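Local coordinates for Alpha/beta fold hydrolase (Pseudomonas aeruginosa, PDB 6I8W), which hydrolyses membrane phospholipids as a membrane-bound phospholipase A of the alpha/beta hydrolase fold, acting as a bacterial virulence factor, at residues 199-204 / 285-291; 190-194 / 211-215; 112-116 / 141-145. One frame throughout, in Å; residues are numbered along the deposited sequence.

Interaction 1 of 3, residues 199-204 / 285-291; sequences VFVQQP and GHVPMVE. With BOG (octyl beta-D-glucopyranoside), chain D; MYR (myristic acid), chain C.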
loop_
_atom_site.group_PDB
_atom_site.type_symbol
_atom_site.label_atom_id
_atom_site.label_comp_id
_atom_site.label_asym_id
_atom_site.label_seq_id
_atom_site.Cartn_x
_atom_site.Cartn_y
_atom_site.Cartn_z
ATOM N N VAL A 199 -6.066 -8.520 -8.714
ATOM C CA VAL A 199 -4.865 -7.684 -8.662
ATOM C C VAL A 199 -3.582 -8.442 -9.027
ATOM O O VAL A 199 -2.558 -7.807 -9.270
ATOM C CB VAL A 199 -4.672 -7.036 -7.266
ATOM C CG1 VAL A 199 -5.895 -6.182 -6.867
ATOM C CG2 VAL A 199 -4.384 -8.098 -6.221
ATOM N N PHE A 200 -3.638 -9.776 -9.075
ATOM C CA PHE A 200 -2.471 -10.593 -9.463
ATOM C C PHE A 200 -2.637 -11.293 -10.806
ATOM O O PHE A 200 -3.679 -11.894 -11.082
ATOM C CB PHE A 200 -2.177 -11.684 -8.425
ATOM C CG PHE A 200 -1.690 -11.175 -7.103
ATOM C CD1 PHE A 200 -0.417 -10.637 -6.976
ATOM C CD2 PHE A 200 -2.499 -11.267 -5.974
ATOM C CE1 PHE A 200 0.037 -10.180 -5.748
ATOM C CE2 PHE A 200 -2.054 -10.816 -4.744
ATOM C CZ PHE A 200 -0.789 -10.264 -4.625
ATOM N N VAL A 201 -1.582 -11.286 -11.618
ATOM C CA VAL A 201 -1.545 -12.204 -12.741
ATOM C C VAL A 201 -1.090 -13.576 -12.241
ATOM O O VAL A 201 -1.781 -14.573 -12.428
ATOM C CB VAL A 201 -0.629 -11.691 -13.869
ATOM C CG1 VAL A 201 -0.499 -12.745 -14.975
ATOM C CG2 VAL A 201 -1.183 -10.377 -14.416
ATOM N N GLN A 202 0.076 -13.629 -11.603
ATOM C CA GLN A 202 0.532 -14.861 -10.965
ATOM C C GLN A 202 0.540 -14.609 -9.477
ATOM O O GLN A 202 1.379 -13.854 -8.970
ATOM C CB GLN A 202 1.939 -15.286 -11.446
ATOM C CG GLN A 202 1.996 -15.815 -12.876
ATOM C CD GLN A 202 3.382 -16.334 -13.263
ATOM O OE1 GLN A 202 4.358 -15.580 -13.288
ATOM N NE2 GLN A 202 3.467 -17.625 -13.568
ATOM N N GLN A 203 -0.407 -15.215 -8.776
ATOM C CA GLN A 203 -0.535 -14.949 -7.364
ATOM C C GLN A 203 0.544 -15.700 -6.597
ATOM O O GLN A 203 0.757 -16.877 -6.828
ATOM C CB GLN A 203 -1.912 -15.349 -6.855
ATOM C CG GLN A 203 -2.099 -15.030 -5.385
ATOM C CD GLN A 203 -3.098 -15.942 -4.730
ATOM O OE1 GLN A 203 -4.241 -16.046 -5.171
ATOM N NE2 GLN A 203 -2.670 -16.625 -3.678
ATOM N N PRO A 204 1.232 -15.012 -5.682
ATOM C CA PRO A 204 2.160 -15.754 -4.819
ATOM C C PRO A 204 1.417 -16.788 -3.959
ATOM O O PRO A 204 0.274 -16.546 -3.571
ATOM C CB PRO A 204 2.789 -14.653 -3.946
ATOM C CG PRO A 204 2.613 -13.388 -4.730
ATOM C CD PRO A 204 1.306 -13.555 -5.472
ATOM N N GLY A 285 0.472 -7.689 -12.706
ATOM C CA GLY A 285 -0.770 -7.005 -12.364
ATOM C C GLY A 285 -0.554 -5.688 -11.647
ATOM O O GLY A 285 0.473 -5.018 -11.807
ATOM N N HIS A 286 -1.540 -5.345 -10.825
ATOM C CA HIS A 286 -1.642 -4.065 -10.139
ATOM C C HIS A 286 -0.639 -3.827 -9.007
ATOM O O HIS A 286 -0.404 -2.683 -8.608
ATOM C CB HIS A 286 -3.067 -3.953 -9.576
ATOM C CG HIS A 286 -3.357 -2.666 -8.870
ATOM N ND1 HIS A 286 -3.164 -1.434 -9.456
ATOM C CD2 HIS A 286 -3.889 -2.422 -7.647
ATOM C CE1 HIS A 286 -3.522 -0.484 -8.609
ATOM N NE2 HIS A 286 -3.960 -1.059 -7.502
ATOM N N VAL A 287 -0.067 -4.893 -8.456
ATOM C CA VAL A 287 0.846 -4.704 -7.322
ATOM C C VAL A 287 2.189 -5.403 -7.581
ATOM O O VAL A 287 2.524 -6.401 -6.942
ATOM C CB VAL A 287 0.197 -5.187 -5.984
ATOM C CG1 VAL A 287 -0.934 -4.210 -5.540
ATOM C CG2 VAL A 287 -0.376 -6.589 -6.120
ATOM N N PRO A 288 2.974 -4.868 -8.538
ATOM C CA PRO A 288 4.256 -5.480 -8.925
ATOM C C PRO A 288 5.175 -5.736 -7.723
ATOM O O PRO A 288 5.860 -6.774 -7.679
ATOM C CB PRO A 288 4.892 -4.439 -9.875
ATOM C CG PRO A 288 3.816 -3.528 -10.278
ATOM C CD PRO A 288 2.712 -3.601 -9.248
ATOM N N MET A 289 5.172 -4.824 -6.754
ATOM C CA MET A 289 6.055 -4.959 -5.590
ATOM C C MET A 289 5.652 -6.146 -4.713
ATOM O O MET A 289 6.445 -6.599 -3.895
ATOM C CB MET A 289 6.076 -3.675 -4.756
ATOM C CG MET A 289 4.879 -3.513 -3.836
ATOM S SD MET A 289 3.399 -2.951 -4.757
ATOM C CE MET A 289 2.272 -2.682 -3.383
ATOM N N VAL A 290 4.428 -6.652 -4.885
ATOM C CA VAL A 290 4.018 -7.876 -4.190
ATOM C C VAL A 290 4.129 -9.100 -5.105
ATOM O O VAL A 290 4.595 -10.150 -4.676
ATOM C CB VAL A 290 2.574 -7.769 -3.654
ATOM C CG1 VAL A 290 2.159 -9.066 -2.940
ATOM C CG2 VAL A 290 2.434 -6.561 -2.729
ATOM N N GLU A 291 3.691 -8.963 -6.359
ATOM C CA GLU A 291 3.684 -10.085 -7.294
ATOM C C GLU A 291 5.102 -10.555 -7.661
ATOM O O GLU A 291 5.396 -11.752 -7.684
ATOM C CB GLU A 291 2.912 -9.719 -8.574
ATOM C CG GLU A 291 2.802 -10.912 -9.548
ATOM C CD GLU A 291 1.756 -10.744 -10.654
ATOM O OE1 GLU A 291 1.827 -11.513 -11.635
ATOM O OE2 GLU A 291 0.843 -9.889 -10.541
HETATM C C1 BOG D . 3.952 -17.926 2.892
HETATM O O1 BOG D . 3.431 -16.691 2.399
HETATM C C2 BOG D . 4.294 -18.794 1.673
HETATM O O2 BOG D . 3.097 -19.429 1.228
HETATM C C3 BOG D . 5.363 -19.856 1.920
HETATM O O3 BOG D . 5.772 -20.491 0.699
HETATM C C4 BOG D . 6.546 -19.174 2.581
HETATM O O4 BOG D . 7.653 -20.085 2.724
HETATM C C5 BOG D . 6.028 -18.675 3.928
HETATM O O5 BOG D . 5.068 -17.623 3.737
HETATM C C6 BOG D . 7.145 -18.223 4.869
HETATM O O6 BOG D . 7.281 -16.801 4.878
HETATM C "C1'" BOG D . 2.992 -15.808 3.426
HETATM C "C2'" BOG D . 2.801 -14.422 2.826
HETATM C "C3'" BOG D . 2.374 -14.552 1.374
HETATM C "C4'" BOG D . 1.912 -13.230 0.791
HETATM C "C5'" BOG D . 0.739 -13.490 -0.144
HETATM C "C6'" BOG D . 0.438 -12.272 -1.004
HETATM C "C7'" BOG D . -0.998 -12.321 -1.505
HETATM C "C8'" BOG D . -1.264 -13.620 -2.228
HETATM C C1 MYR C . -4.453 -2.632 -3.510
HETATM O O1 MYR C . -3.410 -1.940 -3.443
HETATM O O2 MYR C . -5.517 -2.192 -4.001
HETATM C C2 MYR C . -4.403 -4.079 -3.058
HETATM C C3 MYR C . -3.012 -4.413 -2.520
HETATM C C4 MYR C . -2.811 -5.919 -2.374
HETATM C C5 MYR C . -3.686 -6.508 -1.279
HETATM C C6 MYR C . -3.274 -7.950 -1.012
HETATM C C7 MYR C . -2.757 -8.139 0.412
HETATM C C8 MYR C . -1.538 -9.057 0.431
HETATM C C9 MYR C . -1.556 -10.017 1.619
HETATM C C10 MYR C . -0.503 -9.628 2.649
HETATM C C11 MYR C . -0.272 -10.731 3.676
HETATM C C12 MYR C . 0.465 -10.180 4.892
HETATM C C13 MYR C . 1.322 -11.256 5.540
HETATM C C14 MYR C . 2.655 -10.679 5.961
HETATM O O HOH W 1 0.179 -7.576 -9.181
HETATM O O HOH W 2 3.991 -13.982 -8.406
#
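Phe200 sits at the apolar centre: its CE1 lies 3.6 Å from Val287 CG2, its CZ 3.6 Å from Val290 CG1, and the ring edge meets Glu291 CB. Val199 extends the patch, CG2 packing 4.3 Å from Val287 CG2. A bound detergent and a bound fatty acid border it: BOG C7' is 3.7 Å from Phe200 CE2, and MYR C3 is 3.7 Å from Val287 CG1. In the alpha/beta hydrolase fold the loop after the last strand carries the catalytic histidine. His286 fits that role, hydrogen-bonded through ND1 to Asp258 and through NE2 to Ser137 in what is probably the Ser-His-Asp triad; its NE2 lies 4.0 Å from MYR O2. Its backbone is fixed by His286 N donating to Val199 O (3.1 Å). Gly285 presses so closely on the chain here that a CB would clash with Val199 O. Further out, the carboxylate of Glu291, reaching back from helix 288-291, accepts from Val201 N at OE2 (3.0 Å) and from Gln202 N at OE1 (2.7 Å), while OE2 also takes Gly285 N (3.1 Å). Water 1 joins Val199 O, Val287 N and Glu291 OE2; water 2, at the outer edge, bridges Gln202 O and Glu291 O, 2.7 Å from each.

Interaction 2 of 3, residues 190-194 / 211-215; sequences EDFQK and KRYLG
Phe192, Lys211 and Gln193 bury the most surface where the N-terminal part of helix 191-199 meets helix 208-234. Build both backbones as alpha-helix from Phe192 to Lys194 and from Lys211 to Gly215, with Gly215 N bonded to Lys211 O at 2.9 Å. Set the register by placing the CA atoms of Phe192 and Gly215 5.2 Å apart. Phe192 points its CA-to-CB bond toward the second helix and, with chi1 t and chi2 66°, lays one ring face over Gly215: the glycine CA stands 3.9 Å from the ring centroid, 27° off the normal, a CH-pi contact. A CB on Gly215 would come within a tight 3.3 Å of Phe192 CB, so the bare glycine lets the backbones come this close and exposes its CA to the ring. Phe192 CZ reaches Leu214 CB at 3.7 Å, and Phe192 CD2 lies 3.8 Å from Lys211 O. Beside the ring, Lys211 runs out with all four chi angles t, and its NZ donates to Gln193 OE1 at 2.6 Å; Gln193 bends to meet it with chi1 t and chi2 p. This is helix-to-helix packing of the cap that alpha/beta hydrolases commonly carry over the core, with Leu214 also touching the bound myristic acid. The chemistry implies a mixed contact: an aromatic ring on helix backbone inside, and at the partly exposed rim a charged-to-neutral hydrogen bond, not a salt bridge.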
loop_
_atom_site.group_PDB
_atom_site.type_symbol
_atom_site.label_atom_id
_atom_site.label_comp_id
_atom_site.label_asym_id
_atom_site.label_seq_id
_atom_site.Cartn_x
_atom_site.Cartn_y
_atom_site.Cartn_z
ATOM N N GLU A 190 -15.871 -15.350 0.251
ATOM C CA GLU A 190 -15.479 -15.874 -1.061
ATOM C C GLU A 190 -14.988 -14.753 -1.987
ATOM O O GLU A 190 -14.348 -15.016 -3.015
ATOM C CB GLU A 190 -16.641 -16.589 -1.755
ATOM C CG GLU A 190 -17.691 -15.635 -2.310
ATOM C CD GLU A 190 -18.806 -15.288 -1.347
ATOM O OE1 GLU A 190 -18.702 -15.631 -0.153
ATOM O OE2 GLU A 190 -19.777 -14.634 -1.789
ATOM N N ASP A 191 -15.279 -13.501 -1.635
ATOM C CA ASP A 191 -14.858 -12.381 -2.481
ATOM C C ASP A 191 -13.387 -12.051 -2.262
ATOM O O ASP A 191 -12.809 -11.255 -3.005
ATOM C CB ASP A 191 -15.706 -11.131 -2.216
ATOM C CG ASP A 191 -17.115 -11.235 -2.799
ATOM O OD1 ASP A 191 -17.408 -12.233 -3.494
ATOM O OD2 ASP A 191 -17.927 -10.308 -2.560
ATOM N N PHE A 192 -12.771 -12.649 -1.248
ATOM C CA PHE A 192 -11.367 -12.353 -1.008
ATOM C C PHE A 192 -10.510 -13.007 -2.085
ATOM O O PHE A 192 -9.606 -12.371 -2.610
ATOM C CB PHE A 192 -10.905 -12.801 0.379
ATOM C CG PHE A 192 -9.481 -12.395 0.685
ATOM C CD1 PHE A 192 -9.146 -11.057 0.821
ATOM C CD2 PHE A 192 -8.480 -13.348 0.806
ATOM C CE1 PHE A 192 -7.826 -10.664 1.081
ATOM C CE2 PHE A 192 -7.165 -12.973 1.074
ATOM C CZ PHE A 192 -6.835 -11.624 1.205
ATOM N N GLN A 193 -10.799 -14.262 -2.430
ATOM C CA GLN A 193 -10.069 -14.907 -3.526
ATOM C C GLN A 193 -10.290 -14.133 -4.813
ATOM O O GLN A 193 -9.399 -14.046 -5.649
ATOM C CB GLN A 193 -10.495 -16.369 -3.732
ATOM C CG GLN A 193 -9.661 -17.082 -4.829
ATOM C CD GLN A 193 -8.178 -17.141 -4.496
ATOM O OE1 GLN A 193 -7.798 -17.683 -3.467
ATOM N NE2 GLN A 193 -7.333 -16.582 -5.364
ATOM N N LYS A 194 -11.483 -13.559 -4.954
ATOM C CA LYS A 194 -11.808 -12.750 -6.120
ATOM C C LYS A 194 -10.922 -11.505 -6.185
ATOM O O LYS A 194 -10.465 -11.110 -7.264
ATOM C CB LYS A 194 -13.287 -12.358 -6.092
ATOM C CG LYS A 194 -13.727 -11.489 -7.249
ATOM N N LYS A 211 -4.953 -17.622 4.287
ATOM C CA LYS A 211 -5.849 -16.972 3.340
ATOM C C LYS A 211 -7.239 -16.727 3.928
ATOM O O LYS A 211 -7.785 -15.647 3.785
ATOM C CB LYS A 211 -5.980 -17.816 2.074
ATOM C CG LYS A 211 -6.991 -17.268 1.080
ATOM C CD LYS A 211 -7.232 -18.279 -0.024
ATOM C CE LYS A 211 -8.636 -18.148 -0.588
ATOM N NZ LYS A 211 -8.922 -19.184 -1.630
ATOM N N ARG A 212 -7.799 -17.731 4.592
ATOM C CA ARG A 212 -9.124 -17.591 5.188
ATOM C C ARG A 212 -9.176 -16.480 6.241
ATOM O O ARG A 212 -10.151 -15.731 6.321
ATOM C CB ARG A 212 -9.577 -18.921 5.799
ATOM C CG ARG A 212 -10.135 -19.885 4.766
ATOM C CD ARG A 212 -10.740 -21.136 5.397
ATOM N NE ARG A 212 -9.823 -22.272 5.356
ATOM C CZ ARG A 212 -9.164 -22.741 6.411
ATOM N NH1 ARG A 212 -9.325 -22.175 7.603
ATOM N NH2 ARG A 212 -8.351 -23.781 6.276
ATOM N N TYR A 213 -8.138 -16.379 7.062
ATOM C CA TYR A 213 -8.107 -15.338 8.087
ATOM C C TYR A 213 -7.975 -13.967 7.443
ATOM O O TYR A 213 -8.628 -13.019 7.869
ATOM C CB TYR A 213 -6.993 -15.594 9.093
ATOM C CG TYR A 213 -6.940 -14.621 10.250
ATOM C CD1 TYR A 213 -8.036 -14.462 11.104
ATOM C CD2 TYR A 213 -5.768 -13.960 10.568
ATOM C CE1 TYR A 213 -7.976 -13.610 12.196
ATOM C CE2 TYR A 213 -5.697 -13.113 11.655
ATOM C CZ TYR A 213 -6.801 -12.938 12.461
ATOM O OH TYR A 213 -6.705 -12.097 13.538
ATOM N N LEU A 214 -7.120 -13.849 6.433
ATOM C CA LEU A 214 -6.989 -12.575 5.717
ATOM C C LEU A 214 -8.349 -12.172 5.135
ATOM O O LEU A 214 -8.739 -11.003 5.194
ATOM C CB LEU A 214 -5.944 -12.665 4.605
ATOM C CG LEU A 214 -4.505 -12.832 5.096
ATOM C CD1 LEU A 214 -3.546 -13.008 3.925
ATOM C CD2 LEU A 214 -4.102 -11.651 5.976
ATOM N N GLY A 215 -9.069 -13.153 4.590
ATOM C CA GLY A 215 -10.397 -12.920 4.049
ATOM C C GLY A 215 -11.387 -12.499 5.129
ATOM O O GLY A 215 -12.234 -11.632 4.903
#

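Interaction 3 of 3, residues 112-116 / 141-145; sequences VGTQA and HIAAL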
loop_
_atom_site.group_PDB
_atom_site.type_symbol
_atom_site.label_atom_id
_atom_site.label_comp_id
_atom_site.label_asym_id
_atom_site.label_seq_id
_atom_site.Cartn_x
_atom_site.Cartn_y
_atom_site.Cartn_z
ATOM N N VAL A 112 -7.184 11.917 -0.497
ATOM C CA VAL A 112 -5.736 11.771 -0.668
ATOM C C VAL A 112 -4.992 13.065 -0.319
ATOM O O VAL A 112 -3.810 13.040 0.023
ATOM C CB VAL A 112 -5.383 11.337 -2.101
ATOM C CG1 VAL A 112 -5.855 9.915 -2.349
ATOM C CG2 VAL A 112 -5.987 12.305 -3.129
ATOM N N GLY A 113 -5.683 14.197 -0.423
ATOM C CA GLY A 113 -5.096 15.474 -0.052
ATOM C C GLY A 113 -4.821 15.582 1.442
ATOM O O GLY A 113 -3.719 15.933 1.862
ATOM N N THR A 114 -5.828 15.266 2.248
ATOM C CA THR A 114 -5.673 15.201 3.696
ATOM C C THR A 114 -4.628 14.128 4.076
ATOM O O THR A 114 -3.772 14.344 4.930
ATOM C CB THR A 114 -7.027 14.895 4.373
ATOM O OG1 THR A 114 -7.995 15.856 3.942
ATOM C CG2 THR A 114 -6.912 14.931 5.888
ATOM N N GLN A 115 -4.683 12.977 3.420
ATOM C CA GLN A 115 -3.725 11.911 3.721
ATOM C C GLN A 115 -2.280 12.344 3.403
ATOM O O GLN A 115 -1.369 12.053 4.168
ATOM C CB GLN A 115 -4.090 10.640 2.950
ATOM C CG GLN A 115 -5.375 9.960 3.428
ATOM C CD GLN A 115 -5.167 9.143 4.712
ATOM O OE1 GLN A 115 -4.598 9.622 5.691
ATOM N NE2 GLN A 115 -5.603 7.898 4.687
ATOM N N ALA A 116 -2.076 13.072 2.306
ATOM C CA ALA A 116 -0.727 13.530 1.955
ATOM C C ALA A 116 -0.155 14.457 3.038
ATOM O O ALA A 116 1.037 14.418 3.330
ATOM C CB ALA A 116 -0.724 14.230 0.597
ATOM N N HIS A 141 -1.117 8.009 -5.422
ATOM C CA HIS A 141 -1.890 9.241 -5.579
ATOM C C HIS A 141 -1.472 10.234 -4.484
ATOM O O HIS A 141 -1.183 11.404 -4.751
ATOM C CB HIS A 141 -3.394 8.936 -5.514
ATOM C CG HIS A 141 -4.273 10.060 -5.980
ATOM N ND1 HIS A 141 -5.638 9.922 -6.133
ATOM C CD2 HIS A 141 -3.981 11.333 -6.337
ATOM C CE1 HIS A 141 -6.149 11.065 -6.562
ATOM N NE2 HIS A 141 -5.167 11.938 -6.689
ATOM N N ILE A 142 -1.418 9.731 -3.256
ATOM C CA ILE A 142 -0.977 10.487 -2.084
ATOM C C ILE A 142 0.494 10.944 -2.189
ATOM O O ILE A 142 0.821 12.091 -1.885
ATOM C CB ILE A 142 -1.157 9.626 -0.809
ATOM C CG1 ILE A 142 -2.655 9.449 -0.490
ATOM C CG2 ILE A 142 -0.387 10.216 0.374
ATOM C CD1 ILE A 142 -2.934 8.270 0.467
ATOM N N ALA A 143 1.376 10.039 -2.607
ATOM C CA ALA A 143 2.799 10.368 -2.747
ATOM C C ALA A 143 3.018 11.482 -3.767
ATOM O O ALA A 143 3.855 12.358 -3.576
ATOM C CB ALA A 143 3.597 9.145 -3.162
ATOM N N ALA A 144 2.284 11.428 -4.870
ATOM C CA ALA A 144 2.436 12.461 -5.892
ATOM C C ALA A 144 2.063 13.834 -5.328
ATOM O O ALA A 144 2.742 14.821 -5.605
ATOM C CB ALA A 144 1.594 12.138 -7.117
ATOM N N LEU A 145 1.010 13.900 -4.514
ATOM C CA LEU A 145 0.594 15.189 -3.947
ATOM C C LEU A 145 1.612 15.714 -2.934
ATOM O O LEU A 145 1.874 16.911 -2.873
ATOM C CB LEU A 145 -0.788 15.093 -3.297
ATOM C CG LEU A 145 -1.942 14.926 -4.281
ATOM C CD1 LEU A 145 -3.249 14.717 -3.520
ATOM C CD2 LEU A 145 -2.032 16.122 -5.236
#
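This is a buried, largely apolar helix-helix contact in the core of the alpha/beta hydrolase domain, between the first turn of helix 112-125 and the middle of helix 138-149. No hydrogen bond crosses it. The axes of the two short segments approach to 8.5 Å and cross at -61°, and the backbones come nearest at Ala116 and Ile142, whose CA atoms are 5.1 Å apart. Val112 is the residue with the most surface covered. Its CB lies 3.7 Å from Ile142 CG1, its CG2 is 3.7 Å from Leu145 CD1, and the same CG2 stands over the face of the His141 imidazole, 3.6 Å from the centroid and only 10° off the normal, a CH-pi contact. One turn further along, the small Ala116 lets the helices close up: its CB meets Ile142 O at 3.6 Å, Ile142 CG2 at 4.0 Å and Leu145 CB at 4.0 Å. Gln115 adds its CB, 3.6 Å from Ile142 CD1, while its amide turns away to bond Pro97 O and Arg118. The polar end of His141 is likewise used outside the contact, NE2 giving a hydrogen bond to Ile237 O. Ala143, pointing away from this contact, and Ala144, pointing sideways, touch Leu157 and Leu159 of strand 154-160. Helix 138-149 starts directly after Ser137, which follows strand 131-136; this is consistent with the helix behind the nucleophile elbow, which Ile142 touches, packed against its neighbouring helix as in other alpha/beta hydrolases.

Overall arrangement
Following the chain from the N terminus, interaction 3 comes first: it closes the excursion from helix 112-125 through strand 131-136 to helix 138-149 before either of the others opens. The chain then passes strand 154-160 and enters the helices of the cap. Interactions 1 and 2 cross here, their segments alternating: 190-194, 199-204, 211-215, then 285-291. Interaction 2 closes a short cap loop, whereas interaction 1 spans 80 residues and ties that loop to the probable catalytic histidine segment after strand 276-281. They touch through Gln203 OE1 and Gln193 NE2, 3.1 Å apart, probably hydrogen-bonded. Interaction 3 lies across the chain's centre, about 23 Å from interaction 1 and 28 Å from interaction 2, centre to centre.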